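Long-range contacts in tRNA (guanine(26)-N(2))-dimethyltransferase (Pyrococcus horikoshii, PDB 2DUL), which probably transfers two methyl groups from S-adenosyl-L-methionine to N2 of guanosine 26 in a number of tRNAs: residues 33-38 against 299-305; 66-72 against 111-115; 183-187 against 272-276; 187-191 against 250-254; 290-295 against 306-310. All blocks are in the same frame, centred on the assembly; numbering follows the deposited sequence.

Contact 1: residues 33-38 against 299-305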
# COMPACT_ATOMS: atom_id res chain seq x y z
N ALA A 33 -7.02 9.98 6.93
CA ALA A 33 -6.11 11.11 6.91
C ALA A 33 -4.68 10.60 7.10
O ALA A 33 -3.73 11.17 6.56
CB ALA A 33 -6.47 12.10 8.01
N LEU A 34 -4.53 9.53 7.89
CA LEU A 34 -3.22 8.93 8.14
C LEU A 34 -2.66 8.39 6.83
O LEU A 34 -1.50 8.61 6.50
CB LEU A 34 -3.34 7.78 9.15
CG LEU A 34 -2.11 6.90 9.34
CD1 LEU A 34 -0.96 7.73 9.89
CD2 LEU A 34 -2.42 5.74 10.27
N ASN A 35 -3.51 7.68 6.09
CA ASN A 35 -3.13 7.10 4.80
C ASN A 35 -2.62 8.22 3.89
O ASN A 35 -1.58 8.08 3.25
CB ASN A 35 -4.35 6.41 4.18
CG ASN A 35 -4.06 5.82 2.80
OD1 ASN A 35 -3.78 6.55 1.84
ND2 ASN A 35 -4.14 4.50 2.69
N ARG A 36 -3.36 9.32 3.83
CA ARG A 36 -2.96 10.44 2.99
C ARG A 36 -1.67 11.10 3.49
O ARG A 36 -0.85 11.58 2.69
CB ARG A 36 -4.10 11.46 2.88
CG ARG A 36 -5.28 10.93 2.04
CD ARG A 36 -6.38 11.97 1.89
NE ARG A 36 -7.25 12.06 3.07
CZ ARG A 36 -8.32 11.28 3.28
NH1 ARG A 36 -8.66 10.35 2.40
NH2 ARG A 36 -9.06 11.46 4.37
N ASP A 37 -1.46 11.13 4.81
CA ASP A 37 -0.23 11.70 5.36
C ASP A 37 0.95 10.91 4.80
O ASP A 37 1.94 11.49 4.35
CB ASP A 37 -0.18 11.59 6.89
CG ASP A 37 -0.93 12.70 7.60
OD1 ASP A 37 -1.10 13.80 7.03
OD2 ASP A 37 -1.32 12.48 8.77
N ILE A 38 0.84 9.59 4.84
CA ILE A 38 1.90 8.70 4.37
C ILE A 38 2.28 8.99 2.93
O ILE A 38 3.47 9.15 2.61
CB ILE A 38 1.50 7.20 4.50
CG1 ILE A 38 1.12 6.89 5.95
CG2 ILE A 38 2.64 6.30 4.06
CD1 ILE A 38 2.22 7.17 6.95
N LEU A 299 1.68 17.45 9.63
CA LEU A 299 0.75 16.50 9.04
C LEU A 299 -0.59 16.53 9.75
O LEU A 299 -0.74 17.19 10.77
CB LEU A 299 1.33 15.09 9.09
CG LEU A 299 2.64 14.87 8.33
CD1 LEU A 299 3.18 13.48 8.62
CD2 LEU A 299 2.40 15.05 6.84
N ALA A 300 -1.57 15.81 9.20
CA ALA A 300 -2.91 15.76 9.78
C ALA A 300 -2.93 14.89 11.03
O ALA A 300 -3.62 15.20 12.01
CB ALA A 300 -3.90 15.22 8.76
N ARG A 301 -2.18 13.79 11.00
CA ARG A 301 -2.10 12.85 12.11
C ARG A 301 -0.63 12.51 12.31
O ARG A 301 -0.24 11.34 12.27
CB ARG A 301 -2.88 11.58 11.79
CG ARG A 301 -4.31 11.81 11.32
CD ARG A 301 -5.23 12.22 12.47
NE ARG A 301 -6.59 12.45 12.01
CZ ARG A 301 -6.99 13.55 11.38
NH1 ARG A 301 -8.26 13.67 10.99
NH2 ARG A 301 -6.14 14.54 11.15
N LYS A 302 0.18 13.54 12.53
CA LYS A 302 1.62 13.38 12.69
C LYS A 302 2.04 12.31 13.69
O LYS A 302 2.91 11.48 13.40
CB LYS A 302 2.25 14.73 13.07
CG LYS A 302 3.77 14.75 12.95
CD LYS A 302 4.32 16.16 13.00
CE LYS A 302 5.82 16.18 12.77
NZ LYS A 302 6.36 17.56 12.64
N LYS A 303 1.43 12.31 14.87
CA LYS A 303 1.76 11.33 15.90
C LYS A 303 1.57 9.90 15.41
O LYS A 303 2.43 9.05 15.64
CB LYS A 303 0.89 11.56 17.15
CG LYS A 303 -0.60 11.49 16.89
CD LYS A 303 -1.07 12.58 15.93
CE LYS A 303 -2.52 12.40 15.57
NZ LYS A 303 -2.73 11.05 14.99
N GLN A 304 0.46 9.63 14.74
CA GLN A 304 0.19 8.30 14.23
C GLN A 304 1.09 7.96 13.04
O GLN A 304 1.50 6.81 12.87
CB GLN A 304 -1.28 8.17 13.82
CG GLN A 304 -2.24 8.22 14.98
CD GLN A 304 -3.68 8.02 14.56
OE1 GLN A 304 -4.24 8.83 13.82
NE2 GLN A 304 -4.28 6.93 15.02
N ALA A 305 1.40 8.97 12.23
CA ALA A 305 2.26 8.77 11.07
C ALA A 305 3.66 8.34 11.50
O ALA A 305 4.21 7.36 10.99
CB ALA A 305 2.34 10.05 10.25
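This contact joins helix 33-46 to the N-terminal end of helix 302-314: the carboxylate of Asp-37 binds the backbone at and just before the N-cap. Within this class I-like methyltransferase, it joins two segments whose closest ends are 261 residues apart in the chain. Asp-37 points at the turn 299-301. Its OD1 accepts a hydrogen bond from Ala-300 N at 3.0 Å. Its OD2 accepts one from Arg-301 N at 2.7 Å. Arg-301 is the N-cap residue of helix 302-314, so the carboxylate holds the backbone where that helix starts. Asp-37 OD1 also pairs with Arg-64 in a salt bridge, which ties in helix 60-68. Arg-36, one residue earlier, is a predicted S-adenosyl-L-methionine ligand, but its side chain does not reach 299-305. Leu-34 CD1 lies 4.0 Å from Ala-305 CB. Ala-33 CB sits over one face of the Arg-301 guanidinium, 3.7 Å from Arg-301 CZ. That guanidinium turns back on its own turn, with Arg-301 NH2 donating to Ala-300 O at 2.7 Å.

Contact 2: residues 66-72 against 111-115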
# COMPACT_ATOMS: atom_id res chain seq x y z
N ALA A 66 -1.43 18.75 -4.08
CA ALA A 66 -1.13 20.08 -4.61
C ALA A 66 -0.61 21.05 -3.54
O ALA A 66 0.34 21.80 -3.79
CB ALA A 66 -2.38 20.66 -5.27
N LEU A 67 -1.21 21.02 -2.36
CA LEU A 67 -0.79 21.92 -1.28
C LEU A 67 0.43 21.50 -0.48
O LEU A 67 1.13 22.35 0.07
CB LEU A 67 -1.94 22.14 -0.29
CG LEU A 67 -3.21 22.86 -0.73
CD1 LEU A 67 -4.29 22.69 0.35
CD2 LEU A 67 -2.92 24.33 -0.98
N GLU A 68 0.70 20.20 -0.42
CA GLU A 68 1.80 19.71 0.41
C GLU A 68 2.95 18.94 -0.23
O GLU A 68 3.82 18.45 0.48
CB GLU A 68 1.20 18.87 1.54
CG GLU A 68 0.13 19.60 2.33
CD GLU A 68 -0.59 18.70 3.32
OE1 GLU A 68 0.08 17.92 4.02
OE2 GLU A 68 -1.84 18.79 3.40
N THR A 69 2.98 18.84 -1.55
CA THR A 69 4.06 18.11 -2.21
C THR A 69 4.57 18.88 -3.42
O THR A 69 3.94 19.84 -3.86
CB THR A 69 3.59 16.72 -2.68
OG1 THR A 69 2.82 16.85 -3.88
CG2 THR A 69 2.73 16.05 -1.60
N PRO A 70 5.72 18.46 -3.97
CA PRO A 70 6.31 19.11 -5.14
C PRO A 70 5.57 18.84 -6.45
O PRO A 70 6.02 19.25 -7.52
CB PRO A 70 7.74 18.54 -5.17
CG PRO A 70 7.99 18.18 -3.73
CD PRO A 70 6.68 17.55 -3.34
N ALA A 71 4.43 18.15 -6.38
CA ALA A 71 3.66 17.85 -7.58
C ALA A 71 3.34 19.16 -8.31
O ALA A 71 2.95 20.14 -7.68
CB ALA A 71 2.37 17.11 -7.22
N GLU A 72 3.52 19.17 -9.62
CA GLU A 72 3.27 20.36 -10.43
C GLU A 72 1.92 20.34 -11.14
O GLU A 72 1.28 21.38 -11.33
CB GLU A 72 4.38 20.52 -11.47
CG GLU A 72 5.70 20.99 -10.87
CD GLU A 72 6.86 20.92 -11.84
OE1 GLU A 72 6.68 21.26 -13.03
OE2 GLU A 72 7.97 20.53 -11.42
N GLU A 111 0.34 28.28 -10.03
CA GLU A 111 1.68 27.79 -9.72
C GLU A 111 1.65 26.29 -9.98
O GLU A 111 2.59 25.72 -10.53
CB GLU A 111 2.05 28.06 -8.27
CG GLU A 111 3.35 27.41 -7.84
CD GLU A 111 3.84 27.91 -6.49
OE1 GLU A 111 3.01 28.08 -5.58
OE2 GLU A 111 5.06 28.12 -6.36
N LYS A 112 0.55 25.67 -9.58
CA LYS A 112 0.35 24.26 -9.83
C LYS A 112 -0.88 24.16 -10.72
O LYS A 112 -1.80 24.97 -10.61
CB LYS A 112 0.12 23.51 -8.51
CG LYS A 112 1.34 23.55 -7.59
CD LYS A 112 1.22 22.55 -6.47
CE LYS A 112 2.48 22.56 -5.61
NZ LYS A 112 3.70 22.32 -6.43
N THR A 113 -0.87 23.21 -11.64
CA THR A 113 -2.00 23.03 -12.54
C THR A 113 -2.88 21.95 -11.95
O THR A 113 -2.42 20.86 -11.62
CB THR A 113 -1.52 22.62 -13.94
OG1 THR A 113 -0.80 23.72 -14.51
CG2 THR A 113 -2.69 22.27 -14.85
N ILE A 114 -4.16 22.28 -11.78
CA ILE A 114 -5.13 21.35 -11.21
C ILE A 114 -6.17 21.02 -12.28
O ILE A 114 -6.76 21.92 -12.88
CB ILE A 114 -5.81 21.98 -9.98
CG1 ILE A 114 -4.75 22.33 -8.94
CG2 ILE A 114 -6.85 21.02 -9.40
CD1 ILE A 114 -5.26 23.17 -7.80
N VAL A 115 -6.37 19.73 -12.51
CA VAL A 115 -7.33 19.27 -13.50
C VAL A 115 -8.38 18.42 -12.81
O VAL A 115 -8.08 17.35 -12.28
CB VAL A 115 -6.63 18.43 -14.59
CG1 VAL A 115 -7.62 18.06 -15.68
CG2 VAL A 115 -5.46 19.22 -15.17
O HOH W 1 5.18 22.90 -4.07
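Residues 66-72 run from the last turn of helix 60-68 into a loop, and residues 111-115 lead into strand 113-118. The backbones come closest at Glu-72 and Lys-112, with their CA atoms 4.9 Å apart. One backbone hydrogen bond joins them there, from Thr-113 N to Glu-72 O at 2.8 Å. Lys-112 CA makes a CA-H...O contact with the same Glu-72 O at 3.4 Å. The loop has its own brace: Thr-69 OG1 accepts from Ala-71 N at 3.2 Å, an ST turn, and the same hydroxyl is bonded to Phe-65 O.

Lys-112 is the main side chain of the contact. It reaches back across the loop, and its NZ donates to Ala-71 O at 2.6 Å. A water accepts from Lys-112 NZ at 2.8 Å and gives a weak hydrogen bond to Thr-69 O at 3.3 Å. The aliphatic part of the lysine passes the helix end, where Lys-112 CD is 4.2 Å from Ala-66 CB. The ammonium thus meets backbone carbonyl oxygen and water in this contact.

The contact marks a helix-to-strand connection of the Rossmann-like methyltransferase sheet. The loop leads from helix 60-68 into strand 73-78, which lies between strands 113-118 and 50-53, parallel to both. Thr-113 continues the pairing with Val-74. Helix 33-46 packs against Thr-69 and Pro-70, and Ile-114 touches Val-91 of helix 81-94.

Contact 3: residues 183-187 against 272-276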
# COMPACT_ATOMS: atom_id res chain seq x y z
N LEU A 183 -6.39 -13.74 -8.13
CA LEU A 183 -5.80 -14.93 -8.73
C LEU A 183 -4.71 -15.53 -7.83
O LEU A 183 -3.59 -15.82 -8.27
CB LEU A 183 -5.23 -14.59 -10.12
CG LEU A 183 -6.29 -14.12 -11.13
CD1 LEU A 183 -5.63 -13.70 -12.44
CD2 LEU A 183 -7.30 -15.26 -11.38
N ALA A 184 -5.06 -15.72 -6.56
CA ALA A 184 -4.13 -16.27 -5.58
C ALA A 184 -4.93 -16.95 -4.46
O ALA A 184 -6.07 -16.56 -4.18
CB ALA A 184 -3.25 -15.16 -4.99
N VAL A 185 -4.32 -17.96 -3.83
CA VAL A 185 -4.92 -18.70 -2.73
C VAL A 185 -4.45 -18.05 -1.42
O VAL A 185 -3.26 -18.10 -1.08
CB VAL A 185 -4.48 -20.19 -2.76
CG1 VAL A 185 -5.14 -20.96 -1.62
CG2 VAL A 185 -4.83 -20.82 -4.11
N PRO A 186 -5.37 -17.43 -0.67
CA PRO A 186 -5.04 -16.77 0.59
C PRO A 186 -4.82 -17.70 1.78
O PRO A 186 -5.31 -18.83 1.81
CB PRO A 186 -6.23 -15.83 0.80
CG PRO A 186 -7.37 -16.69 0.34
CD PRO A 186 -6.82 -17.34 -0.94
N LEU A 187 -4.08 -17.20 2.77
CA LEU A 187 -3.80 -17.95 3.99
C LEU A 187 -4.41 -17.21 5.17
O LEU A 187 -4.04 -16.07 5.46
CB LEU A 187 -2.29 -18.09 4.20
CG LEU A 187 -1.88 -18.67 5.56
CD1 LEU A 187 -2.45 -20.07 5.72
CD2 LEU A 187 -0.36 -18.70 5.67
N ALA A 272 -0.22 -25.30 -1.23
CA ALA A 272 0.54 -24.06 -1.34
C ALA A 272 -0.38 -22.84 -1.31
O ALA A 272 -1.53 -22.90 -1.77
CB ALA A 272 1.35 -24.05 -2.64
N TYR A 273 0.13 -21.75 -0.75
CA TYR A 273 -0.61 -20.49 -0.68
C TYR A 273 0.10 -19.48 -1.58
O TYR A 273 1.33 -19.41 -1.59
CB TYR A 273 -0.64 -19.98 0.75
CG TYR A 273 -1.41 -20.87 1.68
CD1 TYR A 273 -2.80 -20.77 1.78
CD2 TYR A 273 -0.76 -21.84 2.44
CE1 TYR A 273 -3.52 -21.61 2.61
CE2 TYR A 273 -1.48 -22.69 3.28
CZ TYR A 273 -2.86 -22.57 3.36
OH TYR A 273 -3.57 -23.39 4.19
N GLY A 274 -0.68 -18.70 -2.32
CA GLY A 274 -0.10 -17.72 -3.21
C GLY A 274 -0.69 -17.80 -4.62
O GLY A 274 -1.77 -18.35 -4.80
N PRO A 275 0.04 -17.32 -5.64
CA PRO A 275 1.37 -16.73 -5.51
C PRO A 275 1.43 -15.43 -4.70
O PRO A 275 0.47 -14.66 -4.66
CB PRO A 275 1.80 -16.53 -6.96
CG PRO A 275 0.50 -16.25 -7.66
CD PRO A 275 -0.42 -17.29 -7.04
N VAL A 276 2.56 -15.22 -4.04
CA VAL A 276 2.79 -14.01 -3.27
C VAL A 276 4.16 -13.45 -3.65
O VAL A 276 5.00 -14.16 -4.21
CB VAL A 276 2.82 -14.28 -1.74
CG1 VAL A 276 1.46 -14.79 -1.27
CG2 VAL A 276 3.93 -15.28 -1.41
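Two backbone hydrogen bonds make a single antiparallel beta bridge between Val-185 and Gly-274. Val-185 N donates to Gly-274 O at 2.8 Å, and Gly-274 N donates to Val-185 O at 2.9 Å. The bridge is a hydrogen-bonded pair, and the two CA atoms are 4.9 Å apart. It pins the loop 183-187 at one point to strand 273-277, an outer strand of the small antiparallel sheet. Ala-184 CA adds a CA-H...O contact to Gly-274 O at 3.2 Å. Gly-274 has phi/psi of 130/-157°, where a CB would jam against the preceding carbonyl oxygen. A cis peptide bond follows, before Pro-275. Pro-275 CD packs 4.1 Å from Ala-184 CB. This end of the loop also rests on helix 192-209, through Ala-184 and Ile-199. At the other end the Tyr-273 ring lies against Val-185 and Leu-187. Val-185 CG1 is 4.1 Å from Tyr-273 CD1. Leu-187 makes a CH-pi contact, with its CD1 over the ring face of Tyr-273, 3.6 Å from the centroid.

Contact 4: residues 187-191 against 250-254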
# COMPACT_ATOMS: atom_id res chain seq x y z
N LEU A 187 -4.08 -17.20 2.77
CA LEU A 187 -3.80 -17.95 3.99
C LEU A 187 -4.41 -17.21 5.17
O LEU A 187 -4.04 -16.07 5.46
CB LEU A 187 -2.29 -18.09 4.20
CG LEU A 187 -1.88 -18.67 5.56
CD1 LEU A 187 -2.45 -20.07 5.72
CD2 LEU A 187 -0.36 -18.70 5.67
N ARG A 188 -5.36 -17.84 5.85
CA ARG A 188 -5.96 -17.18 7.01
C ARG A 188 -5.14 -17.43 8.27
O ARG A 188 -4.22 -18.25 8.27
CB ARG A 188 -7.41 -17.65 7.19
CG ARG A 188 -7.68 -19.13 6.94
CD ARG A 188 -7.23 -20.01 8.10
NE ARG A 188 -5.87 -20.52 7.94
CZ ARG A 188 -5.23 -21.22 8.87
NH1 ARG A 188 -4.00 -21.66 8.63
NH2 ARG A 188 -5.81 -21.48 10.03
N GLY A 189 -5.45 -16.71 9.34
CA GLY A 189 -4.70 -16.88 10.57
C GLY A 189 -3.79 -15.72 10.90
O GLY A 189 -3.92 -14.63 10.33
N GLU A 190 -2.85 -15.96 11.80
CA GLU A 190 -1.92 -14.93 12.26
C GLU A 190 -1.06 -14.26 11.19
O GLU A 190 -0.62 -13.13 11.38
CB GLU A 190 -0.99 -15.52 13.33
CG GLU A 190 -0.19 -16.72 12.87
CD GLU A 190 -0.81 -18.04 13.28
OE1 GLU A 190 -2.04 -18.20 13.15
OE2 GLU A 190 -0.06 -18.93 13.74
N LEU A 191 -0.82 -14.94 10.08
CA LEU A 191 0.01 -14.37 9.02
C LEU A 191 -0.76 -13.66 7.91
O LEU A 191 -0.16 -13.04 7.04
CB LEU A 191 0.88 -15.47 8.40
CG LEU A 191 2.20 -15.86 9.07
CD1 LEU A 191 2.08 -15.83 10.58
CD2 LEU A 191 2.62 -17.24 8.58
N ILE A 250 3.80 -20.02 -0.18
CA ILE A 250 4.00 -20.28 1.23
C ILE A 250 3.28 -21.57 1.62
O ILE A 250 2.18 -21.85 1.14
CB ILE A 250 3.40 -19.15 2.10
CG1 ILE A 250 4.11 -17.83 1.79
CG2 ILE A 250 3.50 -19.51 3.57
CD1 ILE A 250 3.33 -16.61 2.23
N TYR A 251 3.92 -22.35 2.48
CA TYR A 251 3.36 -23.58 3.00
C TYR A 251 3.26 -23.32 4.49
O TYR A 251 4.18 -22.77 5.10
CB TYR A 251 4.29 -24.75 2.69
CG TYR A 251 4.39 -25.03 1.21
CD1 TYR A 251 3.39 -25.75 0.55
CD2 TYR A 251 5.46 -24.54 0.46
CE1 TYR A 251 3.46 -25.99 -0.82
CE2 TYR A 251 5.54 -24.76 -0.92
CZ TYR A 251 4.53 -25.49 -1.55
OH TYR A 251 4.59 -25.72 -2.90
N PHE A 252 2.14 -23.69 5.08
CA PHE A 252 1.90 -23.42 6.50
C PHE A 252 1.38 -24.66 7.22
O PHE A 252 0.43 -25.29 6.78
CB PHE A 252 0.89 -22.28 6.61
CG PHE A 252 0.65 -21.80 8.01
CD1 PHE A 252 1.57 -20.96 8.65
CD2 PHE A 252 -0.51 -22.16 8.69
CE1 PHE A 252 1.33 -20.49 9.93
CE2 PHE A 252 -0.76 -21.68 9.98
CZ PHE A 252 0.16 -20.85 10.60
N ASP A 253 2.02 -25.00 8.34
CA ASP A 253 1.59 -26.17 9.12
C ASP A 253 0.64 -25.68 10.21
O ASP A 253 1.07 -25.00 11.15
CB ASP A 253 2.80 -26.84 9.77
CG ASP A 253 2.46 -28.21 10.35
OD1 ASP A 253 1.31 -28.42 10.81
OD2 ASP A 253 3.36 -29.08 10.36
N ASP A 254 -0.63 -26.03 10.10
CA ASP A 254 -1.63 -25.60 11.07
C ASP A 254 -1.41 -26.11 12.49
O ASP A 254 -1.91 -25.53 13.46
CB ASP A 254 -3.03 -26.02 10.62
CG ASP A 254 -3.42 -25.43 9.29
OD1 ASP A 254 -3.29 -24.20 9.11
OD2 ASP A 254 -3.85 -26.20 8.41
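Leu-187 opens the segment by pointing at strand 247-252. Its CD2 lies 3.9 Å from Phe-252 CB and 4.5 Å from Ile-250 CG2. Arg-188 starts off sideways, but its end comes round to the other segment. Its NH1 forms a salt bridge with Asp-254 OD1 at 2.7 Å. The hydrogen bond within that bridge is weak, with an angle of 120°. Arg-188 NH1 is also 3.5 Å from Phe-252 CE2, an oblique approach. The chain then passes Gly-189 without contact. Glu-190 brings its OE2 to the edge of the phenyl ring, 3.7 Å from Phe-252 CZ, while its OE1 pairs with Arg-330 in a salt bridge. Leu-191 closes the segment, with its CD2 3.7 Å from Phe-252 CE1. Phe-252 is therefore the common partner of four of the five residues, and no backbone hydrogen bond joins the segments. The nearest CA atoms, of Leu-187 and Phe-252, are 8.3 Å apart.

The contact joins the loop before helix 192-209 to the central strand of the three-stranded sheet. Helix 324-331 borders it, with Arg-330 reaching Glu-190, Phe-252 and Asp-254 O. Val-195 of helix 192-209 touches Leu-187 and Ile-250, and Tyr-273 of the adjacent strand 273-277 touches Leu-187 and Phe-252.

Contact 5: residues 290-295 against 306-310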
# COMPACT_ATOMS: atom_id res chain seq x y z
N MET A 290 11.70 8.77 4.95
CA MET A 290 10.31 9.10 5.25
C MET A 290 10.11 9.45 6.72
O MET A 290 9.37 10.38 7.04
CB MET A 290 9.40 7.93 4.87
CG MET A 290 9.23 7.75 3.36
SD MET A 290 8.09 6.41 2.95
CE MET A 290 6.49 7.12 3.44
N VAL A 291 10.76 8.71 7.61
CA VAL A 291 10.63 8.99 9.04
C VAL A 291 11.10 10.41 9.32
O VAL A 291 10.46 11.16 10.05
CB VAL A 291 11.48 8.01 9.89
CG1 VAL A 291 11.49 8.45 11.35
CG2 VAL A 291 10.91 6.60 9.77
N LYS A 292 12.22 10.78 8.70
CA LYS A 292 12.82 12.10 8.87
C LYS A 292 11.95 13.19 8.24
O LYS A 292 11.72 14.24 8.85
CB LYS A 292 14.22 12.11 8.25
CG LYS A 292 15.06 13.35 8.53
CD LYS A 292 14.72 14.49 7.59
CE LYS A 292 15.71 15.62 7.74
NZ LYS A 292 15.44 16.71 6.76
N GLU A 293 11.47 12.93 7.03
CA GLU A 293 10.62 13.89 6.33
C GLU A 293 9.33 14.12 7.12
O GLU A 293 8.86 15.25 7.23
CB GLU A 293 10.28 13.38 4.93
CG GLU A 293 9.38 14.33 4.13
CD GLU A 293 10.09 15.60 3.71
OE1 GLU A 293 9.42 16.51 3.16
OE2 GLU A 293 11.32 15.70 3.91
N ALA A 294 8.78 13.04 7.66
CA ALA A 294 7.54 13.12 8.42
C ALA A 294 7.73 14.00 9.66
O ALA A 294 6.83 14.76 10.03
CB ALA A 294 7.09 11.73 8.83
N GLU A 295 8.89 13.88 10.29
CA GLU A 295 9.19 14.66 11.49
C GLU A 295 9.28 16.16 11.20
O GLU A 295 8.88 16.98 12.02
CB GLU A 295 10.50 14.18 12.12
CG GLU A 295 10.43 12.79 12.70
CD GLU A 295 11.74 12.33 13.28
OE1 GLU A 295 12.72 12.20 12.51
OE2 GLU A 295 11.81 12.09 14.50
N LEU A 306 4.25 9.09 12.43
CA LEU A 306 5.59 8.78 12.92
C LEU A 306 5.64 7.42 13.59
O LEU A 306 6.61 6.68 13.42
CB LEU A 306 6.05 9.85 13.92
CG LEU A 306 6.34 11.25 13.36
CD1 LEU A 306 6.70 12.19 14.51
CD2 LEU A 306 7.47 11.17 12.35
N LYS A 307 4.60 7.08 14.34
CA LYS A 307 4.55 5.80 15.03
C LYS A 307 4.57 4.63 14.04
O LYS A 307 5.28 3.65 14.24
CB LYS A 307 3.29 5.70 15.90
CG LYS A 307 3.23 4.44 16.76
CD LYS A 307 2.07 4.48 17.74
CE LYS A 307 0.73 4.41 17.04
NZ LYS A 307 0.48 3.07 16.41
N LEU A 308 3.79 4.75 12.97
CA LEU A 308 3.74 3.70 11.96
C LEU A 308 5.04 3.62 11.17
O LEU A 308 5.59 2.53 10.98
CB LEU A 308 2.57 3.94 11.00
CG LEU A 308 2.43 2.94 9.85
CD1 LEU A 308 2.26 1.54 10.39
CD2 LEU A 308 1.24 3.33 8.98
N LEU A 309 5.52 4.76 10.70
CA LEU A 309 6.75 4.82 9.92
C LEU A 309 7.98 4.35 10.71
O LEU A 309 8.88 3.73 10.15
CB LEU A 309 6.97 6.24 9.38
CG LEU A 309 5.96 6.72 8.32
CD1 LEU A 309 6.21 8.18 7.97
CD2 LEU A 309 6.08 5.86 7.07
N LYS A 310 8.02 4.64 12.01
CA LYS A 310 9.15 4.22 12.83
C LYS A 310 9.12 2.71 13.03
O LYS A 310 10.17 2.06 13.05
CB LYS A 310 9.14 4.93 14.18
CG LYS A 310 9.49 6.41 14.09
CD LYS A 310 9.43 7.10 15.45
CE LYS A 310 9.81 8.57 15.34
NZ LYS A 310 9.70 9.28 16.64
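Helices 284-295 and 302-314 pack as an antiparallel helical hairpin. The axes of the two short segments approach to 9.5 Å, and their directions differ by 166°. The nearest CA atoms are those of Val-291 and Leu-309, 5.8 Å apart.

Leu-306 and Leu-309 share the m,t rotamer. Each sends its methyl groups to the opposite helix. Leu-306 CD2 lies 3.6 Å from Ala-294 CB and 3.4 Å from Glu-295 CG. Leu-309 CD1 lies 3.8 Å from Ala-294 CB, so the small alanine meets both leucines. Val-291 is in its t rotamer, with CG2 4.0 Å from Leu-309 CB and CG1 4.0 Å from Lys-310 CG. Met-290 has chi angles m, t, p. The final p turn places its CE 3.9 Å from Leu-309 CD2. The methionine also touches Val-41 and Leu-42 of helix 33-46.

Glu-295 and Lys-310 bring their ends toward the facing segment at the exposed edge. The lysine is extended beyond chi1, with chi2 to chi4 all t. Glu-295 OE2 and Lys-310 NZ remain 4.1 Å apart, beyond a salt bridge.

No hydrogen bond crosses between the segments. The hairpin is held here by apolar contact of leucine, valine, alanine and methionine, with the two opposite charges adding at most a loose attraction at the exposed edge.

Overall arrangement
Contacts 1 and 5 share helix 302-314 and touch: Lys-302 NZ lies 2.7 Å from Glu-295 O. Contact 1 fixes the start of that helix with a carboxylate, while contact 5 packs its next turns by apolar groups. Contacts 3 and 4 share Leu-187 and reach neighbouring strands of the small sheet. The first uses backbone pairing, the second a phenyl ring and a salt bridge. Contact 2 touches none of the others. Its nearest atoms come within about 5 Å of contact 1, and its centre is about 44 Å from that of contact 4. All five are partly buried. Contact 1 has no exposed touching residue, whereas the others each place one or two at the surface.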